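Local coordinates for protein endoglucanase (Mytilus edulis, PDB 1WC2) that hydrolyses internal beta-1,4-glucosidic linkages in cellulosic polymers, acting on soluble carboxymethylcellulose, and also shows expansin activity, at residues Phe41-Asn44 with Ala45-Val49; Gly121-Lys124 with Tyr125-Leu129; Leu133-Arg137 with Ser138-Gly142. All blocks are in the same frame, centred on the assembly; numbering follows the deposited sequence. Where two conformers were deposited one is given.

Contact 1 (Phe41-Asn44 with Ala45-Val49)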
loop_
_atom_site.group_PDB
_atom_site.type_symbol
_atom_site.label_atom_id
_atom_site.label_comp_id
_atom_site.label_asym_id
_atom_site.label_seq_id
_atom_site.Cartn_x
_atom_site.Cartn_y
_atom_site.Cartn_z
ATOM N N PHE A 41 -4.455 -12.351 -11.813
ATOM C CA PHE A 41 -3.693 -12.489 -13.053
ATOM C C PHE A 41 -2.313 -13.054 -12.717
ATOM O O PHE A 41 -1.961 -13.217 -11.546
ATOM C CB PHE A 41 -3.553 -11.137 -13.772
ATOM C CG PHE A 41 -4.847 -10.612 -14.330
ATOM C CD1 PHE A 41 -5.327 -9.360 -13.965
ATOM C CD2 PHE A 41 -5.593 -11.382 -15.220
ATOM C CE1 PHE A 41 -6.507 -8.899 -14.486
ATOM C CE2 PHE A 41 -6.776 -10.912 -15.730
ATOM C CZ PHE A 41 -7.238 -9.676 -15.360
ATOM N N GLY A 42 -1.530 -13.367 -13.747
ATOM C CA GLY A 42 -0.196 -13.903 -13.554
ATOM C C GLY A 42 0.794 -12.908 -12.968
ATOM O O GLY A 42 1.755 -13.326 -12.328
ATOM N N TRP A 43 0.563 -11.609 -13.189
ATOM C CA TRP A 43 1.505 -10.554 -12.788
ATOM C C TRP A 43 1.415 -10.093 -11.335
ATOM O O TRP A 43 2.368 -9.509 -10.803
ATOM C CB TRP A 43 1.408 -9.326 -13.727
ATOM C CG TRP A 43 0.027 -8.709 -13.934
ATOM C CD1 TRP A 43 -0.824 -8.947 -14.980
ATOM C CD2 TRP A 43 -0.606 -7.703 -13.135
ATOM N NE1 TRP A 43 -1.955 -8.181 -14.859
ATOM C CE2 TRP A 43 -1.861 -7.419 -13.727
ATOM C CE3 TRP A 43 -0.265 -7.044 -11.947
ATOM C CZ2 TRP A 43 -2.741 -6.494 -13.203
ATOM C CZ3 TRP A 43 -1.141 -6.121 -11.427
ATOM C CH2 TRP A 43 -2.382 -5.868 -12.041
ATOM N N ASN A 44 0.301 -10.365 -10.665
ATOM C CA ASN A 44 0.089 -9.733 -9.361
ATOM C C ASN A 44 1.115 -10.212 -8.312
ATOM O O ASN A 44 1.610 -9.430 -7.504
ATOM C CB ASN A 44 -1.311 -10.019 -8.763
ATOM C CG ASN A 44 -2.479 -9.740 -9.703
ATOM O OD1 ASN A 44 -2.478 -10.134 -10.866
ATOM N ND2 ASN A 44 -3.541 -9.149 -9.156
ATOM N N ALA A 45 1.397 -11.511 -8.304
ATOM C CA ALA A 45 2.154 -12.118 -7.207
ATOM C C ALA A 45 3.569 -11.567 -7.044
ATOM O O ALA A 45 4.079 -11.502 -5.921
ATOM C CB ALA A 45 2.210 -13.647 -7.368
ATOM N N GLY A 46 4.200 -11.191 -8.167
ATOM C CA GLY A 46 5.574 -10.742 -8.174
ATOM C C GLY A 46 5.701 -9.234 -8.325
ATOM O O GLY A 46 6.815 -8.729 -8.392
ATOM N N SER A 47 4.581 -8.501 -8.374
ATOM C CA SER A 47 4.609 -7.040 -8.552
ATOM C C SER A 47 4.648 -6.283 -7.229
ATOM O O SER A 47 4.386 -6.853 -6.164
ATOM C CB SER A 47 3.369 -6.593 -9.319
ATOM O OG SER A 47 3.455 -6.983 -10.678
ATOM N N PHE A 48 5.005 -4.999 -7.315
ATOM C CA PHE A 48 4.877 -4.056 -6.213
ATOM C C PHE A 48 3.425 -3.550 -6.207
ATOM O O PHE A 48 3.059 -2.596 -6.909
ATOM C CB PHE A 48 5.890 -2.911 -6.343
ATOM C CG PHE A 48 7.329 -3.302 -6.022
ATOM C CD1 PHE A 48 8.375 -2.841 -6.814
ATOM C CD2 PHE A 48 7.640 -4.069 -4.894
ATOM C CE1 PHE A 48 9.707 -3.168 -6.511
ATOM C CE2 PHE A 48 8.971 -4.389 -4.597
ATOM C CZ PHE A 48 9.998 -3.923 -5.403
ATOM N N VAL A 49 2.599 -4.261 -5.436
ATOM C CA VAL A 49 1.189 -3.949 -5.254
ATOM C C VAL A 49 0.854 -3.907 -3.772
ATOM O O VAL A 49 1.585 -4.453 -2.940
ATOM C CB VAL A 49 0.268 -4.948 -6.020
ATOM C CG1 VAL A 49 0.497 -4.820 -7.534
ATOM C CG2 VAL A 49 0.455 -6.394 -5.538
HETATM O O HOH W 1 -0.495 -13.566 -9.319
HETATM O O HOH W 2 3.833 -12.432 -10.775
#

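Contact 2 (Gly121-Lys124 with Tyr125-Leu129)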
loop_
_atom_site.group_PDB
_atom_site.type_symbol
_atom_site.label_atom_id
_atom_site.label_comp_id
_atom_site.label_asym_id
_atom_site.label_seq_id
_atom_site.Cartn_x
_atom_site.Cartn_y
_atom_site.Cartn_z
ATOM N N GLY A 121 -6.958 11.503 9.537
ATOM C CA GLY A 121 -7.186 10.526 10.590
ATOM C C GLY A 121 -5.922 9.810 11.023
ATOM O O GLY A 121 -4.822 10.212 10.665
ATOM N N HIS A 122 -6.078 8.730 11.786
ATOM C CA HIS A 122 -4.917 8.018 12.317
ATOM C C HIS A 122 -5.277 6.570 12.615
ATOM O O HIS A 122 -6.389 6.274 13.070
ATOM C CB HIS A 122 -4.386 8.728 13.592
ATOM C CG HIS A 122 -5.431 8.833 14.664
ATOM N ND1 HIS A 122 -6.352 9.859 14.703
ATOM C CD2 HIS A 122 -5.772 7.986 15.667
ATOM C CE1 HIS A 122 -7.199 9.652 15.697
ATOM N NE2 HIS A 122 -6.861 8.531 16.307
ATOM N N ASN A 123 -4.331 5.671 12.368
ATOM C CA ASN A 123 -4.396 4.340 12.963
ATOM C C ASN A 123 -3.865 4.378 14.408
ATOM O O ASN A 123 -3.587 5.455 14.934
ATOM C CB ASN A 123 -3.728 3.273 12.075
ATOM C CG ASN A 123 -2.236 3.474 11.870
ATOM O OD1 ASN A 123 -1.556 4.155 12.654
ATOM N ND2 ASN A 123 -1.711 2.838 10.817
ATOM N N LYS A 124 -3.735 3.230 15.069
ATOM C CA LYS A 124 -3.360 3.231 16.492
ATOM C C LYS A 124 -1.913 3.668 16.730
ATOM O O LYS A 124 -1.550 3.975 17.863
ATOM C CB LYS A 124 -3.650 1.871 17.133
ATOM C CG LYS A 124 -5.123 1.518 17.177
ATOM C CD LYS A 124 -5.415 0.344 18.093
ATOM C CE LYS A 124 -6.839 -0.165 17.916
ATOM N NZ LYS A 124 -7.130 -1.408 18.676
ATOM N N TYR A 125 -1.113 3.743 15.672
ATOM C CA TYR A 125 0.260 4.215 15.742
ATOM C C TYR A 125 0.432 5.652 15.203
ATOM O O TYR A 125 1.553 6.160 15.152
ATOM C CB TYR A 125 1.170 3.225 15.017
ATOM C CG TYR A 125 1.256 1.881 15.722
ATOM C CD1 TYR A 125 0.576 0.789 15.236
ATOM C CD2 TYR A 125 2.014 1.711 16.888
ATOM C CE1 TYR A 125 0.664 -0.452 15.873
ATOM C CE2 TYR A 125 2.102 0.465 17.534
ATOM C CZ TYR A 125 1.444 -0.598 17.006
ATOM O OH TYR A 125 1.526 -1.833 17.634
ATOM N N GLY A 126 -0.679 6.292 14.803
ATOM C CA GLY A 126 -0.704 7.705 14.439
ATOM C C GLY A 126 -0.715 8.046 12.954
ATOM O O GLY A 126 -0.717 9.227 12.618
ATOM N N TYR A 127 -0.721 7.058 12.065
ATOM C CA TYR A 127 -0.534 7.312 10.630
ATOM C C TYR A 127 -1.852 7.506 9.882
ATOM O O TYR A 127 -2.787 6.716 10.061
ATOM C CB TYR A 127 0.253 6.165 9.980
ATOM C CG TYR A 127 1.633 5.984 10.577
ATOM C CD1 TYR A 127 1.857 5.072 11.598
ATOM C CD2 TYR A 127 2.706 6.760 10.157
ATOM C CE1 TYR A 127 3.115 4.932 12.187
ATOM C CE2 TYR A 127 3.971 6.630 10.730
ATOM C CZ TYR A 127 4.172 5.701 11.744
ATOM O OH TYR A 127 5.396 5.539 12.362
ATOM N N GLU A 128 -1.909 8.537 9.021
ATOM C CA GLU A 128 -3.143 8.826 8.268
ATOM C C GLU A 128 -3.375 7.871 7.094
ATOM O O GLU A 128 -4.486 7.867 6.568
ATOM C CB GLU A 128 -3.281 10.314 7.842
ATOM C CG GLU A 128 -2.339 10.801 6.765
ATOM C CD GLU A 128 -2.601 12.260 6.354
ATOM O OE1 GLU A 128 -3.692 12.817 6.602
ATOM O OE2 GLU A 128 -1.702 12.903 5.787
ATOM N N LEU A 129 -2.355 7.096 6.691
ATOM C CA LEU A 129 -2.464 6.085 5.629
ATOM C C LEU A 129 -1.685 4.842 6.068
ATOM O O LEU A 129 -0.622 4.962 6.690
ATOM C CB LEU A 129 -1.878 6.624 4.309
ATOM C CG LEU A 129 -1.823 5.648 3.124
ATOM C CD1 LEU A 129 -3.216 5.190 2.705
ATOM C CD2 LEU A 129 -1.091 6.292 1.945
HETATM O O HOH W 3 -6.686 9.527 7.491
#

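Contact 3 (Leu133-Arg137 with Ser138-Gly142)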
loop_
_atom_site.group_PDB
_atom_site.type_symbol
_atom_site.label_atom_id
_atom_site.label_comp_id
_atom_site.label_asym_id
_atom_site.label_seq_id
_atom_site.Cartn_x
_atom_site.Cartn_y
_atom_site.Cartn_z
ATOM N N LEU A 133 1.746 -4.391 1.998
ATOM C CA LEU A 133 2.558 -4.587 0.801
ATOM C C LEU A 133 2.689 -6.073 0.476
ATOM O O LEU A 133 3.161 -6.855 1.299
ATOM C CB LEU A 133 3.965 -3.996 1.010
ATOM C CG LEU A 133 4.042 -2.554 1.549
ATOM C CD1 LEU A 133 5.494 -2.120 1.741
ATOM C CD2 LEU A 133 3.305 -1.607 0.639
ATOM N N GLU A 134 2.283 -6.465 -0.725
ATOM C CA GLU A 134 2.421 -7.865 -1.106
ATOM C C GLU A 134 3.885 -8.312 -1.066
ATOM O O GLU A 134 4.753 -7.675 -1.671
ATOM C CB GLU A 134 1.818 -8.101 -2.483
ATOM C CG GLU A 134 1.957 -9.536 -2.992
ATOM C CD GLU A 134 1.315 -10.608 -2.089
ATOM O OE1 GLU A 134 0.167 -10.407 -1.619
ATOM O OE2 GLU A 134 1.955 -11.655 -1.836
ATOM N N ASN A 135 4.140 -9.434 -0.383
ATOM C CA ASN A 135 5.501 -9.920 -0.110
ATOM C C ASN A 135 5.651 -11.443 -0.194
ATOM O O ASN A 135 6.641 -12.009 0.291
ATOM C CB ASN A 135 6.001 -9.432 1.249
ATOM C CG ASN A 135 7.511 -9.613 1.413
ATOM O OD1 ASN A 135 8.289 -9.189 0.549
ATOM N ND2 ASN A 135 7.928 -10.250 2.506
ATOM N N GLY A 136 4.684 -12.089 -0.831
ATOM C CA GLY A 136 4.710 -13.544 -0.921
ATOM C C GLY A 136 5.909 -14.089 -1.688
ATOM O O GLY A 136 6.271 -15.256 -1.520
ATOM N N ARG A 137 6.527 -13.257 -2.536
ATOM C CA ARG A 137 7.730 -13.633 -3.281
ATOM C C ARG A 137 8.969 -12.874 -2.796
ATOM O O ARG A 137 9.984 -12.821 -3.490
ATOM C CB ARG A 137 7.482 -13.459 -4.787
ATOM C CG ARG A 137 6.444 -14.455 -5.307
ATOM C CD ARG A 137 6.060 -14.254 -6.741
ATOM N NE ARG A 137 7.155 -14.587 -7.658
ATOM C CZ ARG A 137 7.432 -15.806 -8.118
ATOM N NH1 ARG A 137 6.705 -16.848 -7.761
ATOM N NH2 ARG A 137 8.447 -15.975 -8.953
ATOM N N SER A 138 8.870 -12.299 -1.589
ATOM C CA SER A 138 9.955 -11.572 -0.938
ATOM C C SER A 138 10.409 -10.347 -1.742
ATOM O O SER A 138 11.538 -9.876 -1.587
ATOM C CB SER A 138 11.137 -12.511 -0.607
ATOM O OG SER A 138 10.736 -13.546 0.281
ATOM N N GLN A 139 9.507 -9.790 -2.546
ATOM C CA GLN A 139 9.861 -8.592 -3.309
ATOM C C GLN A 139 10.174 -7.388 -2.404
ATOM O O GLN A 139 10.970 -6.509 -2.772
ATOM C CB GLN A 139 8.791 -8.236 -4.341
ATOM C CG GLN A 139 7.348 -8.052 -3.815
ATOM C CD GLN A 139 6.511 -9.330 -3.935
ATOM O OE1 GLN A 139 6.832 -10.356 -3.326
ATOM N NE2 GLN A 139 5.455 -9.273 -4.729
ATOM N N VAL A 140 9.539 -7.335 -1.234
ATOM C CA VAL A 140 9.768 -6.241 -0.290
ATOM C C VAL A 140 10.872 -6.588 0.717
ATOM O O VAL A 140 11.818 -5.834 0.868
ATOM C CB VAL A 140 8.457 -5.782 0.403
ATOM C CG1 VAL A 140 8.719 -4.617 1.356
ATOM C CG2 VAL A 140 7.416 -5.380 -0.648
ATOM N N THR A 141 10.788 -7.741 1.394
ATOM C CA THR A 141 11.838 -8.108 2.357
ATOM C C THR A 141 13.192 -8.379 1.686
ATOM O O THR A 141 14.218 -8.229 2.332
ATOM C CB THR A 141 11.458 -9.305 3.219
ATOM O OG1 THR A 141 10.872 -10.328 2.403
ATOM C CG2 THR A 141 10.402 -8.925 4.268
ATOM N N GLY A 142 13.203 -8.728 0.397
ATOM C CA GLY A 142 14.445 -8.901 -0.342
ATOM C C GLY A 142 15.270 -7.622 -0.419
ATOM O O GLY A 142 16.498 -7.682 -0.575
#

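Contact 1 (Phe41-Asn44 with Ala45-Val49)
The hydroxyl of S47 folds back along the chain and donates to the carbonyl O of W43, with OG 2.8 Å from that O. OG can reach it because it sits beside the backbone N of S47 and anti to its carbonyl carbon (chi1 -72°); it comes in 40° above the W43 carbonyl plane. One step further along, S47 N binds N44 O at 3.2 Å with a fairly straight N-H (159°). The turn lies in the loop between strands 14-22 and 49-53 and leads into the latter. The indole of W43 also turns one edge this way: S47 OG lies 3.9 Å from W43 CE3, and V49 CG1 stands 4.4 Å from W43 CZ3. Over the centre of the indole face is N44 OD1, 3.8 Å above the plane. N44 ND2 bonds C32 O and W43 NE1 bonds Q175 OE1, so the amide and the indole N-H both tie this loop to other parts of the chain. Residues 42-44 have helical torsions, yet one water joins F41 O to A45 N and a second joins G42 O to G46 N. The chemistry implies a helix-like turn in which two waters and a serine hydroxyl stand in for most direct bonds, S47 N to N44 O being the one backbone bond across it.

Contact 2 (Gly121-Lys124 with Tyr125-Leu129)
N123 to G126 form a type I beta turn in the loop that enters strand 129-134 of the double-psi barrel, and the N123 side chain adds an Asx turn to it. The beta turn is closed by G126 N, 3.0 Å from N123 O. For the Asx turn, N123 CG lies between its own backbone N and carbonyl carbon (chi1 64°), which brings the amide over the turn. There N123 OD1 accepts from Y125 N and from Y127 N, each at 3.1 Å. The two donors arrive from opposite faces of the amide plane, the Y127 bond being the straighter (164° against 140°). The other end of the amide is held too, because N123 ND2 bonds W112 O and S18 OG. Away from the turn the two arms run nearly antiparallel, and N123 N returns a bond to Y127 O at 3.0 Å. G126 has a positive phi at which a side chain would press on the preceding carbonyl O. The Y127 ring presents an edge to the N123 amide, CD1 being 3.7 Å from OD1, while its hydroxyl bonds E149. G121 O meets E128 CA in a C-H...O contact of 3.2 Å.

Contact 3 (Leu133-Arg137 with Ser138-Gly142)
A type I beta turn from N135 to S138 reverses the chain just past the end of strand 129-134, with S138 N bonded to N135 O at 2.9 Å, and a short 3-10 segment begins at T141. The N135 side chain bridges the turn to that segment. Its CG lies opposite the backbone N (chi1 -166°), and from there OD1 receives two backbone N-H groups, V140 N at 2.9 Å and T141 N at 3.0 Å. The V140 donor lies closer to the carbonyl plane than the T141 donor, which sits 37° above it. The same amide also gives: ND2 donates to T141 OG1 at 2.9 Å, and the hydroxyl lies almost exactly in the amide plane. With both amide atoms engaged, the rotation of the group is fixed. Q139 bends at chi2 so that OE1 meets R137 N at 3.0 Å in the carbonyl plane, while its NE2 bonds A45 O and S47 O. Beyond the polar network V140 CG2 rests on L133 CB at 4.1 Å, their side chains crossing at about a right angle. E134 OE2 accepts G136 N at 2.9 Å and also bonds H23 ND1. Replacing N135 with an alanine would probably leave V140 N and T141 N without their shared acceptor and T141 OG1 without its donor, giving the 3-10 start more freedom to shift. The chemistry implies that the N135 amide ties the turn to the 3-10 segment and Q139 reaches back to R137 N, while E134, at the strand end, holds the backbone N of D24, the probable nucleophile, through OE1.

How the contacts relate
Along the chain the contacts follow in series, 1, 2, 3, all within the double-psi barrel domain. Contact 2 leads into strand 129-134 and contact 3 leaves it; their centres are about 23 Å apart, with D132, the probable proton donor, on the strand between them. Contact 1 runs into strand 49-53, the antiparallel neighbour of 129-134, where V49 and E134 share backbone bonding. Contacts 1 and 3 lie on the same side of the chain's centre, about 11 Å between centres, and touch through Q139. Contact 2 lies on the opposite side from contact 1, about 27 Å between centres. Contacts 2 and 3 thus place loops at the two ends of the strand that carries the probable catalytic acid, and contact 1 packs on the loop at the later end.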